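Local coordinates for protein myosin-I heavy chain (Dictyostelium discoideum, PDB 5EJR) that is an actin-based class VII myosin motor active in the early steps of phagocytosis and in adhesion, here seen in a MyTH4-FERM unit of its tail, at residues 73-78 with 121-126; 215-220 with 293-298; 241-246 with 316-321. One frame throughout, in Å; residues are numbered along the deposited sequence.

From the N terminus, the chain first closes contact 1, where residues 73-78 at the end of helix 58-75 meet residues 121-126 at the start of helix 121-137; this loop is largely helical and belongs to the MyTH4 region. Contacts 2 and 3 lie in the FERM region, on the other side of the chain's centre, about 41 and 47 Å from contact 1 between centres. Their segments alternate (215-220, 241-246, 293-298, 316-321), so the two loops cross. Contact 2 joins the turn after strand 211-215 to strand 290-296, and contact 3 ties helix 232-243 to helix 317-332. They touch through Asp218 and Tyr243, their centres about 11 Å apart.

Contact 1. Residues 73-78 with 121-126; sequences MWMGDY and VESAKK
Trp74 and Lys126 are joined by a hydrogen bond from the indole NE1 to the Lys126 backbone O, 2.8 Å long with an N-H...O angle of 143°. The acceptor lies almost in the indole plane, whereas the nitrogen stands well above the carbonyl plane. CG of Trp74 is anti to the backbone N (chi1 166°), and from there the indole reaches Lys126 O with its NE1 edge. A phenylalanine in its place would probably leave the Lys126 carbonyl without this donor and the ring with no polar tether to helix 121-137. The second direct polar link runs from Ser123 OG to Asp77 OD2 at 2.7 Å, on the syn side of the carboxylate; Asn118 also bonds to the serine hydroxyl. A water accepts from Lys126 NZ at 3.2 Å and gives a weak bond to Trp74 O, a looser bridge.

Methyl and methylene groups pack on backbone carbonyls. Met75, bent at chi3 (73°), sets CE 3.2 Å from Ser123 O, and the Lys126 chain, extended beyond CG, brings CD to 3.6 Å from Met75 O. Met75 CG and Lys126 CB meet at 4.2 Å.

Gly76, with positive phi, is the C-prime residue of a Schellman motif that ends helix 58-75. The contact joins this helix end to the start of helix 121-137 within the MyTH4 domain. Helix 86-99 packs against Trp74 through Ala86 and Ile90, and helix 164-178 meets Lys125.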
loop_
_atom_site.group_PDB
_atom_site.type_symbol
_atom_site.label_atom_id
_atom_site.label_comp_id
_atom_site.label_asym_id
_atom_site.label_seq_id
_atom_site.Cartn_x
_atom_site.Cartn_y
_atom_site.Cartn_z
ATOM N N MET A 73 8.966 -14.814 20.192
ATOM C CA MET A 73 8.809 -13.375 20.416
ATOM C C MET A 73 7.379 -12.956 20.118
ATOM O O MET A 73 6.821 -12.136 20.839
ATOM C CB MET A 73 9.754 -12.592 19.499
ATOM C CG MET A 73 11.181 -12.610 19.949
ATOM S SD MET A 73 12.302 -12.095 18.635
ATOM C CE MET A 73 12.266 -10.441 18.854
ATOM N N TRP A 74 6.792 -13.502 19.038
ATOM C CA TRP A 74 5.424 -13.183 18.628
ATOM C C TRP A 74 4.421 -13.680 19.684
ATOM O O TRP A 74 3.492 -12.955 20.064
ATOM C CB TRP A 74 5.118 -13.801 17.259
ATOM C CG TRP A 74 3.660 -13.790 16.941
ATOM C CD1 TRP A 74 2.799 -14.849 16.980
ATOM C CD2 TRP A 74 2.867 -12.636 16.640
ATOM N NE1 TRP A 74 1.524 -14.435 16.666
ATOM C CE2 TRP A 74 1.531 -13.075 16.479
ATOM C CE3 TRP A 74 3.158 -11.270 16.470
ATOM C CZ2 TRP A 74 0.492 -12.198 16.138
ATOM C CZ3 TRP A 74 2.131 -10.404 16.119
ATOM C CH2 TRP A 74 0.815 -10.867 15.973
ATOM N N MET A 75 4.646 -14.918 20.158
ATOM C CA MET A 75 3.845 -15.615 21.160
ATOM C C MET A 75 4.046 -15.095 22.587
ATOM O O MET A 75 3.261 -15.439 23.465
ATOM C CB MET A 75 4.098 -17.119 21.066
ATOM C CG MET A 75 3.525 -17.713 19.803
ATOM S SD MET A 75 3.969 -19.437 19.546
ATOM C CE MET A 75 2.907 -20.225 20.824
ATOM N N GLY A 76 5.060 -14.252 22.795
ATOM C CA GLY A 76 5.372 -13.662 24.093
ATOM C C GLY A 76 6.105 -14.583 25.052
ATOM O O GLY A 76 5.981 -14.432 26.269
ATOM N N ASP A 77 6.875 -15.539 24.513
ATOM C CA ASP A 77 7.666 -16.509 25.277
ATOM C C ASP A 77 9.174 -16.212 25.226
ATOM O O ASP A 77 9.960 -16.918 25.857
ATOM C CB ASP A 77 7.375 -17.942 24.801
ATOM C CG ASP A 77 5.925 -18.358 24.951
ATOM O OD1 ASP A 77 5.358 -18.166 26.058
ATOM O OD2 ASP A 77 5.362 -18.895 23.976
ATOM N N TYR A 78 9.562 -15.170 24.476
ATOM C CA TYR A 78 10.934 -14.690 24.293
ATOM C C TYR A 78 10.842 -13.164 24.181
ATOM O O TYR A 78 9.904 -12.668 23.551
ATOM C CB TYR A 78 11.539 -15.296 23.022
ATOM C CG TYR A 78 13.045 -15.192 22.898
ATOM C CD1 TYR A 78 13.873 -16.225 23.333
ATOM C CD2 TYR A 78 13.639 -14.109 22.254
ATOM C CE1 TYR A 78 15.258 -16.160 23.172
ATOM C CE2 TYR A 78 15.023 -14.034 22.085
ATOM C CZ TYR A 78 15.829 -15.066 22.541
ATOM O OH TYR A 78 17.193 -14.995 22.383
ATOM N N VAL A 121 -2.580 -20.014 27.867
ATOM C CA VAL A 121 -3.613 -19.910 26.840
ATOM C C VAL A 121 -3.408 -18.629 26.012
ATOM O O VAL A 121 -3.755 -18.616 24.834
ATOM C CB VAL A 121 -5.045 -20.046 27.446
ATOM C CG1 VAL A 121 -5.566 -18.727 28.020
ATOM C CG2 VAL A 121 -6.020 -20.625 26.433
ATOM N N GLU A 122 -2.798 -17.579 26.633
ATOM C CA GLU A 122 -2.525 -16.274 26.023
ATOM C C GLU A 122 -1.231 -16.264 25.196
ATOM O O GLU A 122 -0.806 -15.202 24.728
ATOM C CB GLU A 122 -2.555 -15.133 27.065
ATOM C CG GLU A 122 -1.352 -15.061 27.998
ATOM C CD GLU A 122 -0.871 -13.649 28.274
ATOM O OE1 GLU A 122 0.122 -13.224 27.639
ATOM O OE2 GLU A 122 -1.495 -12.961 29.114
ATOM N N SER A 123 -0.654 -17.457 24.959
ATOM C CA SER A 123 0.527 -17.706 24.142
ATOM C C SER A 123 0.114 -18.678 23.028
ATOM O O SER A 123 0.436 -18.428 21.867
ATOM C CB SER A 123 1.668 -18.264 24.988
ATOM O OG SER A 123 2.696 -18.833 24.196
ATOM N N ALA A 124 -0.653 -19.743 23.364
ATOM C CA ALA A 124 -1.159 -20.725 22.391
ATOM C C ALA A 124 -2.082 -20.094 21.337
ATOM O O ALA A 124 -2.062 -20.532 20.188
ATOM C CB ALA A 124 -1.893 -21.849 23.101
ATOM N N LYS A 125 -2.907 -19.098 21.736
ATOM C CA LYS A 125 -3.859 -18.402 20.862
ATOM C C LYS A 125 -3.086 -17.608 19.779
ATOM O O LYS A 125 -3.475 -17.638 18.608
ATOM C CB LYS A 125 -4.779 -17.489 21.706
ATOM C CG LYS A 125 -5.836 -16.716 20.926
ATOM C CD LYS A 125 -6.656 -15.814 21.846
ATOM C CE LYS A 125 -7.743 -15.044 21.125
ATOM N NZ LYS A 125 -8.828 -15.932 20.613
ATOM N N LYS A 126 -1.979 -16.948 20.191
ATOM C CA LYS A 126 -1.045 -16.179 19.368
ATOM C C LYS A 126 -0.351 -17.103 18.360
ATOM O O LYS A 126 -0.055 -16.688 17.235
ATOM C CB LYS A 126 -0.005 -15.466 20.254
ATOM C CG LYS A 126 -0.506 -14.160 20.867
ATOM C CD LYS A 126 0.437 -13.693 21.965
ATOM C CE LYS A 126 0.045 -12.377 22.580
ATOM N NZ LYS A 126 1.110 -11.872 23.496
HETATM O O HOH W 1 3.486 -10.235 22.060
#

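Contact 2. Residues 215-220 with 293-298; sequences RFIDQS and QVRRRF. With EDO (1,2-ethanediol), chain E.
Arg215 and Gln293 form a single beta bridge, with CA atoms 4.6 Å apart, before the two backbones part. The one direct backbone bond runs from Val294 N to Arg215 O, 2.8 Å long and nearly straight at 166°; the same oxygen takes a CA-H...O contact from Gln293 CA at 3.3 Å. Further along, Ile217 N and Val294 O are too far apart (4.2 Å) to bond directly, and a water spans them, accepting from the nitrogen at 2.8 Å and donating to the oxygen at 2.7 Å. The parallel register of 215-217 with 293-295 pairs the end of strand 211-215 with strand 290-296 in the FERM domain's ubiquitin-like lobe.

Val294 CB sits over one face of the Phe216 ring, 4.1 Å from its centroid and displaced toward the rim, a CH-pi contact. Phe216 also stacks with Tyr243. Ile217 CD1 comes within 3.5 Å of Arg295 NH1, which bonds to Gln293 OE1, while Arg295 NH2 makes a salt bridge to Glu330.

The chemistry therefore changes across the strand: Val294 and Phe216 meet by dispersion, whereas the Arg295 guanidinium, held by Gln293 and Glu330, probably keeps its charge and is little free to turn beside Ile217.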
loop_
_atom_site.group_PDB
_atom_site.type_symbol
_atom_site.label_atom_id
_atom_site.label_comp_id
_atom_site.label_asym_id
_atom_site.label_seq_id
_atom_site.Cartn_x
_atom_site.Cartn_y
_atom_site.Cartn_z
ATOM N N ARG A 215 -8.770 9.834 3.214
ATOM C CA ARG A 215 -8.984 11.273 3.143
ATOM C C ARG A 215 -9.219 11.745 1.720
ATOM O O ARG A 215 -8.787 11.093 0.758
ATOM C CB ARG A 215 -7.814 12.031 3.765
ATOM C CG ARG A 215 -7.544 11.641 5.212
ATOM C CD ARG A 215 -6.759 12.708 5.928
ATOM N NE ARG A 215 -5.903 12.141 6.968
ATOM C CZ ARG A 215 -5.018 12.839 7.674
ATOM N NH1 ARG A 215 -4.876 14.144 7.472
ATOM N NH2 ARG A 215 -4.273 12.238 8.592
ATOM N N PHE A 216 -9.916 12.881 1.587
ATOM C CA PHE A 216 -10.156 13.545 0.311
ATOM C C PHE A 216 -9.454 14.885 0.414
ATOM O O PHE A 216 -9.030 15.263 1.500
ATOM C CB PHE A 216 -11.658 13.708 0.017
ATOM C CG PHE A 216 -12.302 12.426 -0.450
ATOM C CD1 PHE A 216 -12.665 11.437 0.461
ATOM C CD2 PHE A 216 -12.574 12.215 -1.798
ATOM C CE1 PHE A 216 -13.237 10.229 0.020
ATOM C CE2 PHE A 216 -13.160 11.017 -2.234
ATOM C CZ PHE A 216 -13.470 10.028 -1.324
ATOM N N ILE A 217 -9.313 15.588 -0.707
ATOM C CA ILE A 217 -8.628 16.879 -0.809
ATOM C C ILE A 217 -9.242 17.972 0.112
ATOM O O ILE A 217 -8.522 18.865 0.547
ATOM C CB ILE A 217 -8.557 17.311 -2.314
ATOM C CG1 ILE A 217 -7.562 18.480 -2.555
ATOM C CG2 ILE A 217 -9.937 17.609 -2.896
ATOM C CD1 ILE A 217 -6.109 18.061 -2.672
ATOM N N ASP A 218 -10.547 17.880 0.422
ATOM C CA ASP A 218 -11.226 18.867 1.269
ATOM C C ASP A 218 -10.974 18.621 2.762
ATOM O O ASP A 218 -11.473 19.373 3.601
ATOM C CB ASP A 218 -12.736 18.961 0.928
ATOM C CG ASP A 218 -13.605 17.739 1.228
ATOM O OD1 ASP A 218 -13.048 16.680 1.585
ATOM O OD2 ASP A 218 -14.836 17.837 1.065
ATOM N N GLN A 219 -10.173 17.569 3.077
ATOM C CA GLN A 219 -9.774 17.111 4.414
ATOM C C GLN A 219 -10.874 16.268 5.085
ATOM O O GLN A 219 -10.688 15.793 6.210
ATOM C CB GLN A 219 -9.268 18.258 5.318
ATOM C CG GLN A 219 -8.010 18.943 4.808
ATOM C CD GLN A 219 -7.742 20.224 5.560
ATOM O OE1 GLN A 219 -8.148 21.315 5.140
ATOM N NE2 GLN A 219 -7.064 20.124 6.699
ATOM N N SER A 220 -11.986 16.017 4.361
ATOM C CA SER A 220 -13.059 15.146 4.839
ATOM C C SER A 220 -12.572 13.713 4.661
ATOM O O SER A 220 -11.613 13.480 3.926
ATOM C CB SER A 220 -14.368 15.405 4.091
ATOM O OG SER A 220 -14.450 14.706 2.859
ATOM N N GLN A 293 -4.859 9.368 0.562
ATOM C CA GLN A 293 -5.657 10.482 0.069
ATOM C C GLN A 293 -6.135 10.209 -1.378
ATOM O O GLN A 293 -5.334 9.836 -2.231
ATOM C CB GLN A 293 -4.865 11.787 0.188
ATOM C CG GLN A 293 -5.459 13.008 -0.526
ATOM C CD GLN A 293 -4.447 14.136 -0.627
ATOM O OE1 GLN A 293 -3.520 14.093 -1.427
ATOM N NE2 GLN A 293 -4.631 15.204 0.126
ATOM N N VAL A 294 -7.437 10.335 -1.615
ATOM C CA VAL A 294 -8.023 10.187 -2.942
ATOM C C VAL A 294 -7.652 11.448 -3.714
ATOM O O VAL A 294 -7.696 12.556 -3.175
ATOM C CB VAL A 294 -9.552 9.905 -2.924
ATOM C CG1 VAL A 294 -10.197 10.157 -4.291
ATOM C CG2 VAL A 294 -9.825 8.470 -2.479
ATOM N N ARG A 295 -7.211 11.262 -4.951
ATOM C CA ARG A 295 -6.837 12.369 -5.820
ATOM C C ARG A 295 -7.384 12.080 -7.192
ATOM O O ARG A 295 -7.528 10.918 -7.566
ATOM C CB ARG A 295 -5.306 12.499 -5.909
ATOM C CG ARG A 295 -4.648 13.024 -4.626
ATOM C CD ARG A 295 -3.215 13.424 -4.904
ATOM N NE ARG A 295 -3.100 14.703 -5.617
ATOM C CZ ARG A 295 -3.195 15.900 -5.045
ATOM N NH1 ARG A 295 -3.520 16.008 -3.760
ATOM N NH2 ARG A 295 -3.012 16.999 -5.762
ATOM N N ARG A 296 -7.654 13.127 -7.962
ATOM C CA ARG A 296 -8.044 12.891 -9.345
ATOM C C ARG A 296 -6.725 12.660 -10.059
ATOM O O ARG A 296 -5.791 13.488 -9.970
ATOM C CB ARG A 296 -8.827 14.042 -9.971
ATOM C CG ARG A 296 -9.185 13.611 -11.394
ATOM C CD ARG A 296 -10.068 14.552 -12.046
ATOM N NE ARG A 296 -10.203 14.275 -13.471
ATOM C CZ ARG A 296 -11.058 14.938 -14.227
ATOM N NH1 ARG A 296 -11.852 15.858 -13.689
ATOM N NH2 ARG A 296 -11.130 14.691 -15.522
ATOM N N ARG A 297 -6.604 11.460 -10.608
ATOM C CA ARG A 297 -5.384 10.964 -11.208
ATOM C C ARG A 297 -5.308 11.244 -12.693
ATOM O O ARG A 297 -4.257 11.647 -13.166
ATOM C CB ARG A 297 -5.248 9.456 -10.917
ATOM C CG ARG A 297 -3.933 8.796 -11.428
ATOM C CD ARG A 297 -2.699 9.168 -10.613
ATOM N NE ARG A 297 -2.793 8.729 -9.218
ATOM C CZ ARG A 297 -2.494 9.491 -8.167
ATOM N NH1 ARG A 297 -2.078 10.741 -8.339
ATOM N NH2 ARG A 297 -2.609 9.009 -6.933
ATOM N N PHE A 298 -6.395 11.022 -13.432
ATOM C CA PHE A 298 -6.373 11.152 -14.880
ATOM C C PHE A 298 -7.187 12.316 -15.432
ATOM O O PHE A 298 -8.280 12.597 -14.967
ATOM C CB PHE A 298 -6.814 9.835 -15.516
ATOM C CG PHE A 298 -5.969 8.655 -15.086
ATOM C CD1 PHE A 298 -4.666 8.495 -15.564
ATOM C CD2 PHE A 298 -6.492 7.671 -14.254
ATOM C CE1 PHE A 298 -3.893 7.383 -15.184
ATOM C CE2 PHE A 298 -5.724 6.545 -13.890
ATOM C CZ PHE A 298 -4.429 6.416 -14.346
HETATM C C1 EDO E . -2.660 5.307 -10.585
HETATM O O1 EDO E . -3.478 5.739 -9.492
HETATM C C2 EDO E . -1.696 4.149 -10.119
HETATM O O2 EDO E . -2.456 2.948 -10.080
HETATM O O HOH W 2 -9.776 14.283 -3.143
#

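Contact 3. Residues 241-246 with 316-321; sequences RQYGIS and DDICFE
Asp316 OD2 is gripped by Ser246 twice: the backbone N and the hydroxyl OG each donate to it at 2.9 Å. Both donors approach from the same face of the carboxylate, the N-H on the syn side and OG from farther above the plane, 50° out. In Ser246, chi1 of 86° puts OG between its own backbone N and carbonyl carbon, where it can reach the same carboxylate oxygen as the N-H. Ser249 OG bonds to OD2 as well, so this oxygen is held by three groups of the 246-249 loop.

The other carboxylate oxygen faces the helix that follows. Asp316 is its N-cap: OD1 accepts from Cys319 N at 3.1 Å with an almost straight N-H...O angle of 171°, and more weakly from Ile318 N. A water adds a third link, donating to OD1 at 2.6 Å and to Gly244 O at 2.7 Å. With its two oxygens given to different partners, the carboxylate is probably held against rotation, and the N-H groups at the helix start, bonded to OD1, would probably stabilise its negative charge.

Ile318 carries the apolar part. Its CG2 meets the rim of the Tyr243 ring near the ring plane, 3.5 Å from CD2, and lies 4.0 Å from Ile245 CG1. Its CG1 is packed against Gly244 O. The far end of the tyrosine is anchored by Asp218, to which OH is hydrogen-bonded.

Gly244, with positive phi, is the C-prime residue of a Schellman motif ending helix 232-243. The arrangement is thus a helix C-terminus, with the loop after it, set against an N-capped helix start, and it joins the ubiquitin-like lobe of the FERM domain to helix 317-332 of the next, helical lobe.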
loop_
_atom_site.group_PDB
_atom_site.type_symbol
_atom_site.label_atom_id
_atom_site.label_comp_id
_atom_site.label_asym_id
_atom_site.label_seq_id
_atom_site.Cartn_x
_atom_site.Cartn_y
_atom_site.Cartn_z
ATOM N N ARG A 241 -17.529 5.997 -4.569
ATOM C CA ARG A 241 -18.977 5.757 -4.592
ATOM C C ARG A 241 -19.635 6.365 -3.341
ATOM O O ARG A 241 -20.670 7.017 -3.462
ATOM C CB ARG A 241 -19.295 4.263 -4.664
ATOM C CG ARG A 241 -19.445 3.732 -6.072
ATOM C CD ARG A 241 -19.440 2.211 -6.116
ATOM N NE ARG A 241 -19.272 1.701 -7.484
ATOM C CZ ARG A 241 -18.110 1.626 -8.133
ATOM N NH1 ARG A 241 -16.993 2.044 -7.559
ATOM N NH2 ARG A 241 -18.065 1.154 -9.370
ATOM N N GLN A 242 -19.011 6.190 -2.159
ATOM C CA GLN A 242 -19.482 6.765 -0.889
ATOM C C GLN A 242 -19.512 8.297 -0.949
ATOM O O GLN A 242 -20.462 8.921 -0.484
ATOM C CB GLN A 242 -18.575 6.325 0.266
ATOM C CG GLN A 242 -18.910 4.948 0.807
ATOM C CD GLN A 242 -18.047 4.612 1.990
ATOM O OE1 GLN A 242 -18.219 5.145 3.098
ATOM N NE2 GLN A 242 -17.091 3.729 1.779
ATOM N N TYR A 243 -18.466 8.903 -1.521
ATOM C CA TYR A 243 -18.389 10.356 -1.671
ATOM C C TYR A 243 -19.450 10.912 -2.626
ATOM O O TYR A 243 -19.843 12.064 -2.493
ATOM C CB TYR A 243 -16.982 10.760 -2.125
ATOM C CG TYR A 243 -16.655 12.201 -1.819
ATOM C CD1 TYR A 243 -16.165 12.574 -0.572
ATOM C CD2 TYR A 243 -16.816 13.194 -2.780
ATOM C CE1 TYR A 243 -15.866 13.900 -0.281
ATOM C CE2 TYR A 243 -16.548 14.530 -2.492
ATOM C CZ TYR A 243 -16.056 14.877 -1.243
ATOM O OH TYR A 243 -15.711 16.176 -0.971
ATOM N N GLY A 244 -19.916 10.088 -3.562
ATOM C CA GLY A 244 -20.929 10.488 -4.525
ATOM C C GLY A 244 -20.404 10.722 -5.933
ATOM O O GLY A 244 -21.129 11.287 -6.750
ATOM N N ILE A 245 -19.146 10.296 -6.245
ATOM C CA ILE A 245 -18.576 10.451 -7.590
ATOM C C ILE A 245 -19.364 9.465 -8.481
ATOM O O ILE A 245 -19.621 8.345 -8.036
ATOM C CB ILE A 245 -17.044 10.151 -7.557
ATOM C CG1 ILE A 245 -16.280 11.209 -6.707
ATOM C CG2 ILE A 245 -16.444 10.009 -8.976
ATOM C CD1 ILE A 245 -14.915 10.759 -6.175
ATOM N N SER A 246 -19.793 9.901 -9.689
ATOM C CA SER A 246 -20.560 9.062 -10.588
ATOM C C SER A 246 -19.737 7.915 -11.091
ATOM O O SER A 246 -18.513 8.018 -11.188
ATOM C CB SER A 246 -21.144 9.854 -11.758
ATOM O OG SER A 246 -20.220 9.974 -12.831
ATOM N N ASP A 316 -20.617 15.695 -13.895
ATOM C CA ASP A 316 -20.472 15.113 -12.585
ATOM C C ASP A 316 -20.019 16.289 -11.711
ATOM O O ASP A 316 -18.822 16.592 -11.682
ATOM C CB ASP A 316 -19.439 13.971 -12.581
ATOM C CG ASP A 316 -19.361 13.204 -11.272
ATOM O OD1 ASP A 316 -19.725 13.773 -10.235
ATOM O OD2 ASP A 316 -18.838 12.067 -11.278
ATOM N N ASP A 317 -20.963 16.907 -10.975
ATOM C CA ASP A 317 -20.659 18.058 -10.121
ATOM C C ASP A 317 -19.825 17.721 -8.877
ATOM O O ASP A 317 -19.096 18.593 -8.395
ATOM C CB ASP A 317 -21.908 18.868 -9.736
ATOM C CG ASP A 317 -23.042 18.054 -9.173
ATOM O OD1 ASP A 317 -23.837 17.508 -9.978
ATOM O OD2 ASP A 317 -23.167 17.998 -7.931
ATOM N N ILE A 318 -19.886 16.480 -8.388
ATOM C CA ILE A 318 -19.062 16.053 -7.249
ATOM C C ILE A 318 -17.611 15.921 -7.716
ATOM O O ILE A 318 -16.682 16.414 -7.045
ATOM C CB ILE A 318 -19.611 14.753 -6.581
ATOM C CG1 ILE A 318 -21.076 14.933 -6.025
ATOM C CG2 ILE A 318 -18.674 14.220 -5.516
ATOM C CD1 ILE A 318 -21.317 16.165 -5.114
ATOM N N CYS A 319 -17.417 15.275 -8.880
ATOM C CA CYS A 319 -16.094 15.138 -9.463
ATOM C C CYS A 319 -15.538 16.528 -9.818
ATOM O O CYS A 319 -14.347 16.750 -9.625
ATOM C CB CYS A 319 -16.114 14.215 -10.681
ATOM S SG CYS A 319 -14.613 14.266 -11.694
ATOM N N PHE A 320 -16.379 17.439 -10.340
ATOM C CA PHE A 320 -15.927 18.773 -10.720
ATOM C C PHE A 320 -15.446 19.521 -9.482
ATOM O O PHE A 320 -14.409 20.164 -9.526
ATOM C CB PHE A 320 -17.021 19.580 -11.419
ATOM C CG PHE A 320 -16.571 20.964 -11.828
ATOM C CD1 PHE A 320 -15.501 21.139 -12.701
ATOM C CD2 PHE A 320 -17.208 22.099 -11.330
ATOM C CE1 PHE A 320 -15.057 22.424 -13.040
ATOM C CE2 PHE A 320 -16.757 23.389 -11.679
ATOM C CZ PHE A 320 -15.709 23.536 -12.550
ATOM N N GLU A 321 -16.193 19.403 -8.388
ATOM C CA GLU A 321 -15.864 20.065 -7.134
ATOM C C GLU A 321 -14.530 19.554 -6.549
ATOM O O GLU A 321 -13.686 20.357 -6.133
ATOM C CB GLU A 321 -17.047 19.964 -6.144
ATOM C CG GLU A 321 -16.913 20.825 -4.893
ATOM C CD GLU A 321 -16.574 22.290 -5.114
ATOM O OE1 GLU A 321 -16.937 22.844 -6.177
ATOM O OE2 GLU A 321 -15.941 22.885 -4.217
HETATM O O HOH W 3 -21.730 12.667 -9.022
#